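PDB 3LXQ: uncharacterized protein VP1736 from Vibrio parahaemolyticus, which is of unknown function but carries a sulfatase-family domain of the alkaline phosphatase clan, an alpha/beta fold built round a large mixed beta-sheet. Local coordinates for residues A41-D49 / V395-V403; S219-D228 / Y277-K288. One frame throughout, in Å; residues are numbered along the deposited sequence.

The two contacts lie on opposite sides of the chain's centre, with their own centres about 43 Å apart and their nearest atoms about 30 Å apart, so they share no residue and do not touch. Contact 1 brings the start of the modelled chain, helix 41-45, against the turn joining strands 394-398 and 402-409 of the five-stranded antiparallel sheet. Contact 2 pairs helix 220-234 with helix 271-289, both in the sulfatase-like part of the chain and packed beside the large mixed beta-sheet. In sequence the order is 41-49, 219-228, 277-288, 395-403: contact 1 ties together two distant parts of the chain, while contact 2 is made within the sulfatase-like region between them.

Contact 1. Residues A41-D49 / V395-V403; sequences AEQFYGKMD and VVLSPGEKV
Y45 lies against L397 at the close-packed heart of this contact, their side chains crossing at about a right angle. The ring's CD1 comes to 3.7 Å from L397 CB, and its CE1 stands 3.4 Å from the backbone O of L397. With CG beside the backbone N (chi1 -53°), the tyrosine ring swings back to the strand although its CB sets off away from it. Tyrosine suits a buried place that is largely apolar beside the ring and polar at its end: the OH is hydrogen-bonded to K384 O and Q381 NE2.

One backbone bond joins the helix end to the turn, from E401 N to F44 O (3.1 Å, N-H...O angle 148°). The same carbonyl oxygen takes a CA-H...O contact from P399 CA at 3.5 Å. Just beyond, G46 leaves the helix with positive phi, at backbone angles where a CB would jam against the preceding carbonyl. Its bare CA lets E401 pass close by, with OE1 3.4 Å from G46 CA.

The outer side is the solvent side: P399, G400 and E401 are exposed and F44 is partly so, whereas Y45, G46 and L397 are buried. Here F44 CD1 meets P399 CG at 3.7 Å, the two side chains crossing obliquely, and the extended E401 side chain runs past the Y45-G46 peptide, its CG 3.6 Å from Y45 C.

The turn links neighbouring antiparallel strands as a beta-hairpin. Helix 422-441 packs against both segments, L433 touching A41 and A432 touching L397, while F386 of strand 385-390 packs on Y45.

Contact 2. Residues S219-D228 / Y277-K288; sequences SDEDLYNKAD and YSDYALGTFFDK
Y224 sinks into the hollow formed by S278, A281, L282 and F285, one of two knobs-into-holes contacts between two nearly parallel helices of the sulfatase-like alpha/beta fold, which cross at -19° with their axes 8.5 Å apart. E221 is the second knob, and small A281 leaves room for both.

The CD2 of Y224 dips to 3.0 Å from A281 O, and F285 CB packs obliquely on the same side of the ring, 3.7 Å from Y224 CG. The two aromatic rings also meet obliquely. A tyrosine can line this hollow with carbon and still place its OH on Q93 of strand 87-93. F285 in turn reaches on to the next turn of helix 220-234, where its CE1 meets A227 CB at 3.7 Å.

E221 enters the hollow of Y277, Y280, A281 and T284, its extended chain, CG opposite the backbone N (chi1 179°), carrying the carboxylate outward. Y280 OH bonds to E221 OE1 (2.8 Å) on the syn side, 34° out of the carboxylate plane. At the start of the helix, Y277 OH accepts from E221 N at 3.1 Å.

D220 packs its CB on A281 CB (3.7 Å), while its OD1 takes bonds from S248 N and S249 N. At the far end D228 uses both carboxylate oxygens: OD2 is hydrogen-bonded to Y294 OH, and the bent chain of K288 brings NZ to 3.1 Å from D228 OD1, a salt bridge approaching from above the carboxylate plane.

Contact 1. Residues A41-D49 / V395-V403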
ATOM      1  N   ALA A  41      -6.681 -20.032  -6.715  1.00 59.78           N
ATOM      2  CA  ALA A  41      -6.099 -19.511  -7.953  1.00 55.60           C
ATOM      3  C   ALA A  41      -5.762 -20.606  -8.963  1.00 54.48           C
ATOM      4  O   ALA A  41      -5.759 -20.356 -10.167  1.00 52.67           O
ATOM      5  CB  ALA A  41      -4.860 -18.663  -7.653  1.00 55.17           C
ATOM      6  N   GLU A  42      -5.470 -21.806  -8.467  1.00 56.88           N
ATOM      7  CA  GLU A  42      -5.259 -22.970  -9.329  1.00 58.39           C
ATOM      8  C   GLU A  42      -6.439 -23.195 -10.283  1.00 59.21           C
ATOM      9  O   GLU A  42      -6.237 -23.449 -11.469  1.00 59.14           O
ATOM     10  CB  GLU A  42      -4.987 -24.226  -8.498  1.00 62.77           C
ATOM     11  CG  GLU A  42      -3.501 -24.541  -8.298  1.00 63.40           C
ATOM     12  CD  GLU A  42      -3.205 -26.042  -8.324  1.00 70.23           C
ATOM     13  OE1 GLU A  42      -2.514 -26.540  -7.408  1.00 72.95           O
ATOM     14  OE2 GLU A  42      -3.665 -26.733  -9.262  1.00 73.68           O
ATOM     15  N   GLN A  43      -7.659 -23.059  -9.762  1.00 60.82           N
ATOM     16  CA  GLN A  43      -8.891 -23.280 -10.532  1.00 62.63           C
ATOM     17  C   GLN A  43      -9.089 -22.297 -11.695  1.00 58.97           C
ATOM     18  O   GLN A  43      -9.754 -22.632 -12.676  1.00 60.68           O
ATOM     19  CB  GLN A  43     -10.118 -23.249  -9.606  1.00 66.13           C
ATOM     20  N   PHE A  44      -8.517 -21.096 -11.589  1.00 55.16           N
ATOM     21  CA  PHE A  44      -8.730 -20.045 -12.597  1.00 52.74           C
ATOM     22  C   PHE A  44      -7.650 -19.986 -13.674  1.00 51.81           C
ATOM     23  O   PHE A  44      -7.945 -19.744 -14.847  1.00 52.08           O
ATOM     24  CB  PHE A  44      -8.817 -18.662 -11.942  1.00 51.25           C
ATOM     25  CG  PHE A  44     -10.010 -18.466 -11.065  1.00 53.27           C
ATOM     26  CD1 PHE A  44     -11.275 -18.249 -11.618  1.00 53.98           C
ATOM     27  CD2 PHE A  44      -9.873 -18.465  -9.679  1.00 55.44           C
ATOM     28  CE1 PHE A  44     -12.388 -18.051 -10.807  1.00 56.91           C
ATOM     29  CE2 PHE A  44     -10.987 -18.269  -8.854  1.00 58.93           C
ATOM     30  CZ  PHE A  44     -12.247 -18.062  -9.423  1.00 59.69           C
ATOM     31  N   TYR A  45      -6.403 -20.183 -13.258  1.00 51.57           N
ATOM     32  CA  TYR A  45      -5.235 -19.875 -14.095  1.00 51.55           C
ATOM     33  C   TYR A  45      -4.468 -21.108 -14.569  1.00 54.24           C
ATOM     34  O   TYR A  45      -3.581 -21.008 -15.424  1.00 55.75           O
ATOM     35  CB  TYR A  45      -4.273 -18.948 -13.334  1.00 50.51           C
ATOM     36  CG  TYR A  45      -4.900 -17.686 -12.776  1.00 49.69           C
ATOM     37  CD1 TYR A  45      -5.806 -16.932 -13.531  1.00 49.41           C
ATOM     38  CD2 TYR A  45      -4.554 -17.222 -11.505  1.00 50.30           C
ATOM     39  CE1 TYR A  45      -6.376 -15.766 -13.021  1.00 49.77           C
ATOM     40  CE2 TYR A  45      -5.119 -16.045 -10.983  1.00 51.34           C
ATOM     41  CZ  TYR A  45      -6.028 -15.323 -11.748  1.00 51.09           C
ATOM     42  OH  TYR A  45      -6.591 -14.170 -11.246  1.00 53.15           O
ATOM     43  N   GLY A  46      -4.798 -22.261 -13.996  1.00 56.12           N
ATOM     44  CA  GLY A  46      -4.092 -23.502 -14.303  1.00 59.98           C
ATOM     45  C   GLY A  46      -3.169 -23.934 -13.182  1.00 59.90           C
ATOM     46  O   GLY A  46      -2.792 -23.134 -12.323  1.00 56.91           O
ATOM     47  N   LYS A  47      -2.808 -25.212 -13.204  1.00 64.24           N
ATOM     48  CA  LYS A  47      -1.908 -25.803 -12.220  1.00 65.21           C
ATOM     49  C   LYS A  47      -0.456 -25.423 -12.500  1.00 64.41           C
ATOM     50  O   LYS A  47      -0.114 -25.032 -13.617  1.00 65.09           O
ATOM     51  CB  LYS A  47      -2.060 -27.330 -12.225  1.00 71.65           C
HETATM   52  N   MSE A  48       0.375 -25.522 -11.463  1.00 63.85           N
HETATM   53  CA  MSE A  48       1.833 -25.417 -11.571  1.00 64.60           C
HETATM   54  C   MSE A  48       2.453 -26.098 -10.362  1.00 65.83           C
HETATM   55  O   MSE A  48       1.954 -25.968  -9.251  1.00 64.46           O
HETATM   56  CB  MSE A  48       2.290 -23.954 -11.624  1.00 61.47           C
HETATM   57  CG  MSE A  48       3.570 -23.729 -12.417  1.00 66.48           C
HETATM   58 SE   MSE A  48       4.418 -21.978 -12.118  1.00 71.33          SE
HETATM   59  CE  MSE A  48       4.609 -21.421 -13.975  1.00 72.24           C
ATOM     60  N   ASP A  49       3.542 -26.826 -10.582  1.00 69.29           N
ATOM     61  CA  ASP A  49       4.245 -27.522  -9.504  1.00 71.12           C
ATOM     62  C   ASP A  49       4.760 -26.513  -8.496  1.00 67.80           C
ATOM     63  O   ASP A  49       5.281 -25.466  -8.877  1.00 66.06           O
ATOM     64  CB  ASP A  49       5.400 -28.342 -10.072  1.00 75.89           C
ATOM     65  CG  ASP A  49       5.032 -29.030 -11.372  1.00 80.51           C
ATOM     66  OD1 ASP A  49       5.448 -30.190 -11.560  1.00 86.73           O
ATOM     67  OD2 ASP A  49       4.312 -28.409 -12.196  1.00 78.81           O
ATOM     68  N   VAL A 395       1.307  -9.096 -19.032  1.00 37.87           N
ATOM     69  CA  VAL A 395       0.599 -10.369 -19.111  1.00 37.79           C
ATOM     70  C   VAL A 395      -0.602 -10.358 -18.192  1.00 36.95           C
ATOM     71  O   VAL A 395      -0.491 -10.061 -16.998  1.00 34.87           O
ATOM     72  CB  VAL A 395       1.494 -11.570 -18.744  1.00 36.99           C
ATOM     73  CG1 VAL A 395       0.669 -12.860 -18.695  1.00 37.19           C
ATOM     74  CG2 VAL A 395       2.657 -11.701 -19.723  1.00 37.89           C
ATOM     75  N   VAL A 396      -1.750 -10.695 -18.767  1.00 38.42           N
ATOM     76  CA  VAL A 396      -2.993 -10.803 -18.025  1.00 38.70           C
ATOM     77  C   VAL A 396      -3.551 -12.229 -18.082  1.00 39.49           C
ATOM     78  O   VAL A 396      -3.725 -12.800 -19.159  1.00 40.49           O
ATOM     79  CB  VAL A 396      -4.035  -9.792 -18.536  1.00 40.48           C
ATOM     80  CG1 VAL A 396      -5.370 -10.013 -17.839  1.00 41.63           C
ATOM     81  CG2 VAL A 396      -3.534  -8.356 -18.294  1.00 40.97           C
ATOM     82  N   LEU A 397      -3.831 -12.780 -16.907  1.00 38.36           N
ATOM     83  CA  LEU A 397      -4.401 -14.114 -16.755  1.00 39.90           C
ATOM     84  C   LEU A 397      -5.855 -13.991 -16.302  1.00 41.32           C
ATOM     85  O   LEU A 397      -6.155 -13.292 -15.331  1.00 39.19           O
ATOM     86  CB  LEU A 397      -3.616 -14.914 -15.701  1.00 38.81           C
ATOM     87  CG  LEU A 397      -2.095 -14.944 -15.822  1.00 37.84           C
ATOM     88  CD1 LEU A 397      -1.524 -15.772 -14.686  1.00 37.33           C
ATOM     89  CD2 LEU A 397      -1.659 -15.505 -17.186  1.00 42.12           C
ATOM     90  N   SER A 398      -6.751 -14.668 -17.014  1.00 43.76           N
ATOM     91  CA  SER A 398      -8.162 -14.657 -16.671  1.00 46.41           C
ATOM     92  C   SER A 398      -8.702 -16.090 -16.492  1.00 49.21           C
ATOM     93  O   SER A 398      -8.032 -17.062 -16.903  1.00 50.21           O
ATOM     94  CB  SER A 398      -8.953 -13.880 -17.737  1.00 48.12           C
ATOM     95  OG  SER A 398      -8.388 -14.062 -19.024  1.00 49.77           O
ATOM     96  N   PRO A 399      -9.917 -16.236 -15.897  1.00 50.95           N
ATOM     97  CA  PRO A 399     -10.542 -17.563 -15.753  1.00 53.72           C
ATOM     98  C   PRO A 399     -10.653 -18.353 -17.059  1.00 56.19           C
ATOM     99  O   PRO A 399     -10.708 -17.770 -18.150  1.00 56.76           O
ATOM    100  CB  PRO A 399     -11.936 -17.235 -15.212  1.00 56.15           C
ATOM    101  CG  PRO A 399     -11.742 -15.954 -14.462  1.00 53.04           C
ATOM    102  CD  PRO A 399     -10.745 -15.181 -15.278  1.00 50.33           C
ATOM    103  N   GLY A 400     -10.695 -19.678 -16.933  1.00 57.59           N
ATOM    104  CA  GLY A 400     -10.723 -20.566 -18.086  1.00 59.35           C
ATOM    105  C   GLY A 400      -9.327 -20.692 -18.659  1.00 55.81           C
ATOM    106  O   GLY A 400      -9.163 -21.074 -19.821  1.00 57.15           O
ATOM    107  N   GLU A 401      -8.329 -20.362 -17.833  1.00 86.78           N
ATOM    108  CA  GLU A 401      -6.907 -20.407 -18.189  1.00 85.58           C
ATOM    109  C   GLU A 401      -6.559 -19.592 -19.435  1.00 86.15           C
ATOM    110  O   GLU A 401      -5.661 -19.960 -20.193  1.00 87.55           O
ATOM    111  CB  GLU A 401      -6.420 -21.857 -18.337  1.00 88.18           C
ATOM    112  CG  GLU A 401      -6.535 -22.699 -17.071  1.00 88.07           C
ATOM    113  CD  GLU A 401      -6.109 -24.146 -17.279  1.00 91.52           C
ATOM    114  OE1 GLU A 401      -6.335 -24.970 -16.368  1.00 92.55           O
ATOM    115  OE2 GLU A 401      -5.548 -24.465 -18.346  1.00 93.70           O
ATOM    116  N   LYS A 402      -7.273 -18.492 -19.647  1.00 85.59           N
ATOM    117  CA  LYS A 402      -7.013 -17.620 -20.790  1.00 86.58           C
ATOM    118  C   LYS A 402      -5.843 -16.691 -20.480  1.00 83.94           C
ATOM    119  O   LYS A 402      -5.726 -16.162 -19.367  1.00 81.07           O
ATOM    120  CB  LYS A 402      -8.263 -16.822 -21.174  1.00 87.75           C
ATOM    121  N   VAL A 403      -4.981 -16.508 -21.471  1.00 85.28           N
ATOM    122  CA  VAL A 403      -3.753 -15.747 -21.307  1.00 83.33           C
ATOM    123  C   VAL A 403      -3.659 -14.687 -22.402  1.00 85.13           C
ATOM    124  O   VAL A 403      -3.691 -15.008 -23.587  1.00 88.47           O
ATOM    125  CB  VAL A 403      -2.508 -16.675 -21.356  1.00 83.62           C
ATOM    126  CG1 VAL A 403      -1.209 -15.866 -21.369  1.00 82.15           C
ATOM    127  CG2 VAL A 403      -2.524 -17.674 -20.192  1.00 82.17           C
TER

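Contact 2. Residues S219-D228 / Y277-K288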
ATOM      1  N   SER A 219     -14.204  13.857   9.778  1.00 43.80           N
ATOM      2  CA  SER A 219     -13.511  14.336   8.576  1.00 42.88           C
ATOM      3  C   SER A 219     -12.009  14.040   8.661  1.00 42.24           C
ATOM      4  O   SER A 219     -11.499  13.705   9.735  1.00 42.66           O
ATOM      5  CB  SER A 219     -13.757  15.831   8.360  1.00 44.20           C
ATOM      6  OG  SER A 219     -13.091  16.613   9.351  1.00 45.14           O
ATOM      7  N   ASP A 220     -11.314  14.133   7.525  1.00 41.24           N
ATOM      8  CA  ASP A 220      -9.890  13.830   7.488  1.00 41.18           C
ATOM      9  C   ASP A 220      -9.051  14.860   8.258  1.00 42.64           C
ATOM     10  O   ASP A 220      -8.037  14.494   8.830  1.00 43.13           O
ATOM     11  CB  ASP A 220      -9.405  13.644   6.048  1.00 40.00           C
ATOM     12  CG  ASP A 220     -10.014  12.412   5.373  1.00 39.22           C
ATOM     13  OD1 ASP A 220     -10.454  11.472   6.090  1.00 38.09           O
ATOM     14  OD2 ASP A 220     -10.060  12.390   4.115  1.00 39.59           O
ATOM     15  N   GLU A 221      -9.482  16.122   8.317  1.00 44.42           N
ATOM     16  CA  GLU A 221      -8.775  17.105   9.176  1.00 45.99           C
ATOM     17  C   GLU A 221      -8.813  16.694  10.655  1.00 46.76           C
ATOM     18  O   GLU A 221      -7.796  16.763  11.329  1.00 47.41           O
ATOM     19  CB  GLU A 221      -9.251  18.559   8.975  1.00 47.55           C
ATOM     20  CG  GLU A 221      -8.535  19.572   9.896  1.00 50.09           C
ATOM     21  CD  GLU A 221      -8.722  21.046   9.510  1.00 52.92           C
ATOM     22  OE1 GLU A 221      -9.686  21.384   8.794  1.00 55.14           O
ATOM     23  OE2 GLU A 221      -7.903  21.879   9.940  1.00 51.38           O
ATOM     24  N   ASP A 222      -9.971  16.234  11.143  1.00 47.24           N
ATOM     25  CA  ASP A 222     -10.075  15.725  12.522  1.00 48.08           C
ATOM     26  C   ASP A 222      -9.211  14.486  12.728  1.00 46.32           C
ATOM     27  O   ASP A 222      -8.555  14.339  13.763  1.00 46.75           O
ATOM     28  CB  ASP A 222     -11.531  15.451  12.926  1.00 49.81           C
ATOM     29  CG  ASP A 222     -12.394  16.708  12.898  1.00 52.60           C
ATOM     30  OD1 ASP A 222     -12.052  17.709  13.579  1.00 55.44           O
ATOM     31  OD2 ASP A 222     -13.410  16.689  12.173  1.00 53.24           O
ATOM     32  N   LEU A 223      -9.208  13.600  11.733  1.00 44.10           N
ATOM     33  CA  LEU A 223      -8.323  12.432  11.737  1.00 42.82           C
ATOM     34  C   LEU A 223      -6.863  12.850  11.901  1.00 42.60           C
ATOM     35  O   LEU A 223      -6.133  12.295  12.721  1.00 42.06           O
ATOM     36  CB  LEU A 223      -8.458  11.650  10.430  1.00 41.30           C
ATOM     37  CG  LEU A 223      -7.539  10.440  10.219  1.00 40.37           C
ATOM     38  CD1 LEU A 223      -7.947   9.258  11.090  1.00 39.84           C
ATOM     39  CD2 LEU A 223      -7.552  10.049   8.752  1.00 39.50           C
ATOM     40  N   TYR A 224      -6.478  13.843  11.109  1.00 42.64           N
ATOM     41  CA  TYR A 224      -5.112  14.324  11.051  1.00 43.61           C
ATOM     42  C   TYR A 224      -4.708  15.157  12.270  1.00 45.84           C
ATOM     43  O   TYR A 224      -3.529  15.183  12.626  1.00 47.00           O
ATOM     44  CB  TYR A 224      -4.889  15.112   9.756  1.00 42.86           C
ATOM     45  CG  TYR A 224      -4.752  14.284   8.482  1.00 41.22           C
ATOM     46  CD1 TYR A 224      -3.989  13.107   8.446  1.00 40.48           C
ATOM     47  CD2 TYR A 224      -5.342  14.713   7.294  1.00 40.75           C
ATOM     48  CE1 TYR A 224      -3.844  12.372   7.255  1.00 38.79           C
ATOM     49  CE2 TYR A 224      -5.204  13.993   6.108  1.00 38.40           C
ATOM     50  CZ  TYR A 224      -4.460  12.834   6.091  1.00 38.38           C
ATOM     51  OH  TYR A 224      -4.348  12.159   4.901  1.00 36.31           O
ATOM     52  N   ASN A 225      -5.665  15.845  12.902  1.00 47.83           N
ATOM     53  CA  ASN A 225      -5.389  16.515  14.191  1.00 50.16           C
ATOM     54  C   ASN A 225      -5.128  15.449  15.257  1.00 50.35           C
ATOM     55  O   ASN A 225      -4.236  15.594  16.092  1.00 50.76           O
ATOM     56  CB  ASN A 225      -6.545  17.419  14.647  1.00 52.19           C
ATOM     57  CG  ASN A 225      -6.834  18.579  13.685  1.00 54.03           C
ATOM     58  OD1 ASN A 225      -7.993  18.965  13.509  1.00 56.51           O
ATOM     59  ND2 ASN A 225      -5.796  19.149  13.086  1.00 53.85           N
ATOM     60  N   LYS A 226      -5.909  14.369  15.196  1.00 49.24           N
ATOM     61  CA  LYS A 226      -5.805  13.256  16.135  1.00 49.78           C
ATOM     62  C   LYS A 226      -4.473  12.552  15.991  1.00 49.19           C
ATOM     63  O   LYS A 226      -3.891  12.100  16.978  1.00 50.58           O
ATOM     64  CB  LYS A 226      -6.927  12.238  15.892  1.00 48.87           C
ATOM     65  CG  LYS A 226      -7.053  11.167  16.979  1.00 50.33           C
ATOM     66  CD  LYS A 226      -7.270  11.845  18.340  1.00 53.84           C
ATOM     67  CE  LYS A 226      -7.894  10.928  19.380  1.00 55.68           C
ATOM     68  NZ  LYS A 226      -7.849  11.585  20.736  1.00 55.57           N
ATOM     69  N   ALA A 227      -4.017  12.437  14.746  1.00 47.37           N
ATOM     70  CA  ALA A 227      -2.753  11.797  14.446  1.00 46.42           C
ATOM     71  C   ALA A 227      -1.648  12.610  15.109  1.00 47.59           C
ATOM     72  O   ALA A 227      -0.962  12.115  16.014  1.00 48.43           O
ATOM     73  CB  ALA A 227      -2.555  11.707  12.947  1.00 44.68           C
ATOM     74  N   ASP A 228      -1.527  13.868  14.683  1.00 47.76           N
ATOM     75  CA  ASP A 228      -0.596  14.856  15.263  1.00 49.22           C
ATOM     76  C   ASP A 228      -0.592  14.878  16.800  1.00 51.77           C
ATOM     77  O   ASP A 228       0.459  15.094  17.420  1.00 53.26           O
ATOM     78  CB  ASP A 228      -0.905  16.253  14.698  1.00 49.05           C
ATOM     79  CG  ASP A 228      -0.111  17.363  15.386  1.00 51.22           C
ATOM     80  OD1 ASP A 228      -0.700  18.029  16.258  1.00 52.19           O
ATOM     81  OD2 ASP A 228       1.084  17.563  15.061  1.00 48.68           O
ATOM     82  N   TYR A 277     -10.747  18.186  -0.699  1.00 51.17           N
ATOM     83  CA  TYR A 277     -10.837  18.341   0.754  1.00 51.43           C
ATOM     84  C   TYR A 277      -9.758  17.524   1.471  1.00 50.80           C
ATOM     85  O   TYR A 277      -9.036  18.059   2.316  1.00 51.49           O
ATOM     86  CB  TYR A 277     -12.228  18.000   1.335  1.00 52.36           C
ATOM     87  CG  TYR A 277     -12.153  17.939   2.846  1.00 51.11           C
ATOM     88  CD1 TYR A 277     -12.110  19.106   3.601  1.00 51.81           C
ATOM     89  CD2 TYR A 277     -12.015  16.721   3.512  1.00 49.72           C
ATOM     90  CE1 TYR A 277     -11.982  19.063   4.979  1.00 52.78           C
ATOM     91  CE2 TYR A 277     -11.887  16.665   4.894  1.00 50.17           C
ATOM     92  CZ  TYR A 277     -11.869  17.843   5.620  1.00 52.84           C
ATOM     93  OH  TYR A 277     -11.755  17.803   6.991  1.00 54.28           O
ATOM     94  N   SER A 278      -9.660  16.235   1.136  1.00 49.79           N
ATOM     95  CA  SER A 278      -8.655  15.352   1.736  1.00 49.28           C
ATOM     96  C   SER A 278      -7.227  15.866   1.544  1.00 48.66           C
ATOM     97  O   SER A 278      -6.402  15.751   2.451  1.00 48.20           O
ATOM     98  CB  SER A 278      -8.774  13.934   1.194  1.00 48.86           C
ATOM     99  OG  SER A 278      -7.860  13.075   1.858  1.00 49.76           O
ATOM    100  N   ASP A 279      -6.950  16.432   0.369  1.00 49.09           N
ATOM    101  CA  ASP A 279      -5.676  17.114   0.112  1.00 49.45           C
ATOM    102  C   ASP A 279      -5.433  18.289   1.063  1.00 50.69           C
ATOM    103  O   ASP A 279      -4.337  18.415   1.635  1.00 50.91           O
ATOM    104  CB  ASP A 279      -5.594  17.639  -1.320  1.00 50.30           C
ATOM    105  CG  ASP A 279      -4.274  18.342  -1.599  1.00 51.21           C
ATOM    106  OD1 ASP A 279      -3.257  17.628  -1.765  1.00 51.88           O
ATOM    107  OD2 ASP A 279      -4.242  19.593  -1.641  1.00 50.36           O
ATOM    108  N   TYR A 280      -6.438  19.160   1.202  1.00 51.23           N
ATOM    109  CA  TYR A 280      -6.354  20.267   2.145  1.00 52.56           C
ATOM    110  C   TYR A 280      -6.106  19.717   3.542  1.00 51.76           C
ATOM    111  O   TYR A 280      -5.318  20.268   4.300  1.00 52.30           O
ATOM    112  CB  TYR A 280      -7.636  21.123   2.128  1.00 54.15           C
ATOM    113  CG  TYR A 280      -7.941  21.768   3.463  1.00 56.52           C
ATOM    114  CD1 TYR A 280      -7.454  23.043   3.780  1.00 59.61           C
ATOM    115  CD2 TYR A 280      -8.696  21.092   4.426  1.00 57.62           C
ATOM    116  CE1 TYR A 280      -7.725  23.628   5.021  1.00 61.61           C
ATOM    117  CE2 TYR A 280      -8.967  21.665   5.661  1.00 59.91           C
ATOM    118  CZ  TYR A 280      -8.482  22.925   5.953  1.00 61.73           C
ATOM    119  OH  TYR A 280      -8.764  23.473   7.180  1.00 65.42           O
ATOM    120  N   ALA A 281      -6.794  18.629   3.871  1.00 50.92           N
ATOM    121  CA  ALA A 281      -6.700  18.021   5.185  1.00 50.94           C
ATOM    122  C   ALA A 281      -5.302  17.460   5.439  1.00 50.38           C
ATOM    123  O   ALA A 281      -4.792  17.570   6.558  1.00 51.11           O
ATOM    124  CB  ALA A 281      -7.763  16.939   5.345  1.00 51.04           C
ATOM    125  N   LEU A 282      -4.685  16.880   4.401  1.00 48.93           N
ATOM    126  CA  LEU A 282      -3.320  16.348   4.490  1.00 48.38           C
ATOM    127  C   LEU A 282      -2.311  17.470   4.707  1.00 49.30           C
ATOM    128  O   LEU A 282      -1.391  17.331   5.522  1.00 48.87           O
ATOM    129  CB  LEU A 282      -2.952  15.532   3.242  1.00 47.73           C
ATOM    130  CG  LEU A 282      -1.549  14.918   3.148  1.00 46.87           C
ATOM    131  CD1 LEU A 282      -1.275  13.938   4.285  1.00 45.04           C
ATOM    132  CD2 LEU A 282      -1.342  14.245   1.803  1.00 46.34           C
ATOM    133  N   GLY A 283      -2.511  18.573   3.977  1.00 50.56           N
ATOM    134  CA  GLY A 283      -1.669  19.775   4.072  1.00 51.78           C
ATOM    135  C   GLY A 283      -1.642  20.334   5.481  1.00 52.57           C
ATOM    136  O   GLY A 283      -0.580  20.729   5.975  1.00 53.24           O
ATOM    137  N   THR A 284      -2.808  20.351   6.130  1.00 52.85           N
ATOM    138  CA  THR A 284      -2.920  20.757   7.536  1.00 54.13           C
ATOM    139  C   THR A 284      -2.180  19.807   8.478  1.00 53.10           C
ATOM    140  O   THR A 284      -1.659  20.247   9.497  1.00 54.35           O
ATOM    141  CB  THR A 284      -4.397  20.930   8.026  1.00 55.28           C
ATOM    142  OG1 THR A 284      -5.072  19.668   8.015  1.00 54.69           O
ATOM    143  CG2 THR A 284      -5.157  21.933   7.168  1.00 56.75           C
ATOM    144  N   PHE A 285      -2.123  18.519   8.141  1.00 51.51           N
ATOM    145  CA  PHE A 285      -1.305  17.575   8.911  1.00 50.67           C
ATOM    146  C   PHE A 285       0.178  17.898   8.790  1.00 51.06           C
ATOM    147  O   PHE A 285       0.878  17.954   9.804  1.00 52.35           O
ATOM    148  CB  PHE A 285      -1.521  16.119   8.495  1.00 49.53           C
ATOM    149  CG  PHE A 285      -0.611  15.156   9.213  1.00 47.66           C
ATOM    150  CD1 PHE A 285      -0.937  14.688  10.479  1.00 47.40           C
ATOM    151  CD2 PHE A 285       0.597  14.761   8.647  1.00 46.80           C
ATOM    152  CE1 PHE A 285      -0.091  13.814  11.155  1.00 47.03           C
ATOM    153  CE2 PHE A 285       1.459  13.896   9.323  1.00 45.76           C
ATOM    154  CZ  PHE A 285       1.117  13.419  10.571  1.00 45.85           C
ATOM    155  N   PHE A 286       0.655  18.093   7.560  1.00 50.45           N
ATOM    156  CA  PHE A 286       2.088  18.347   7.330  1.00 51.12           C
ATOM    157  C   PHE A 286       2.571  19.719   7.814  1.00 52.66           C
ATOM    158  O   PHE A 286       3.747  19.868   8.181  1.00 53.51           O
ATOM    159  CB  PHE A 286       2.494  18.092   5.870  1.00 50.57           C
ATOM    160  CG  PHE A 286       2.822  16.646   5.580  1.00 50.16           C
ATOM    161  CD1 PHE A 286       4.012  16.083   6.036  1.00 49.29           C
ATOM    162  CD2 PHE A 286       1.930  15.838   4.870  1.00 49.11           C
ATOM    163  CE1 PHE A 286       4.315  14.747   5.788  1.00 49.62           C
ATOM    164  CE2 PHE A 286       2.231  14.494   4.610  1.00 47.95           C
ATOM    165  CZ  PHE A 286       3.416  13.947   5.075  1.00 48.31           C
ATOM    166  N   ASP A 287       1.673  20.709   7.823  1.00 53.33           N
ATOM    167  CA  ASP A 287       1.998  22.033   8.363  1.00 55.12           C
ATOM    168  C   ASP A 287       2.303  21.923   9.850  1.00 55.47           C
ATOM    169  O   ASP A 287       3.175  22.622  10.383  1.00 56.59           O
ATOM    170  CB  ASP A 287       0.839  23.016   8.155  1.00 56.66           C
ATOM    171  CG  ASP A 287       0.633  23.390   6.692  1.00 57.76           C
ATOM    172  OD1 ASP A 287       1.600  23.336   5.892  1.00 55.87           O
ATOM    173  OD2 ASP A 287      -0.522  23.733   6.348  1.00 60.01           O
ATOM    174  N   LYS A 288       1.556  21.046  10.507  1.00 54.30           N
ATOM    175  CA  LYS A 288       1.732  20.757  11.913  1.00 54.76           C
ATOM    176  C   LYS A 288       2.923  19.840  12.100  1.00 53.55           C
ATOM    177  O   LYS A 288       3.750  20.068  12.979  1.00 54.28           O
ATOM    178  CB  LYS A 288       0.459  20.120  12.485  1.00 55.20           C
ATOM    179  CG  LYS A 288      -0.790  20.987  12.298  1.00 56.33           C
ATOM    180  CD  LYS A 288      -1.773  20.871  13.455  1.00 59.66           C
ATOM    181  CE  LYS A 288      -2.466  19.515  13.505  1.00 56.27           C
ATOM    182  NZ  LYS A 288      -3.161  19.314  14.811  1.00 57.78           N
TER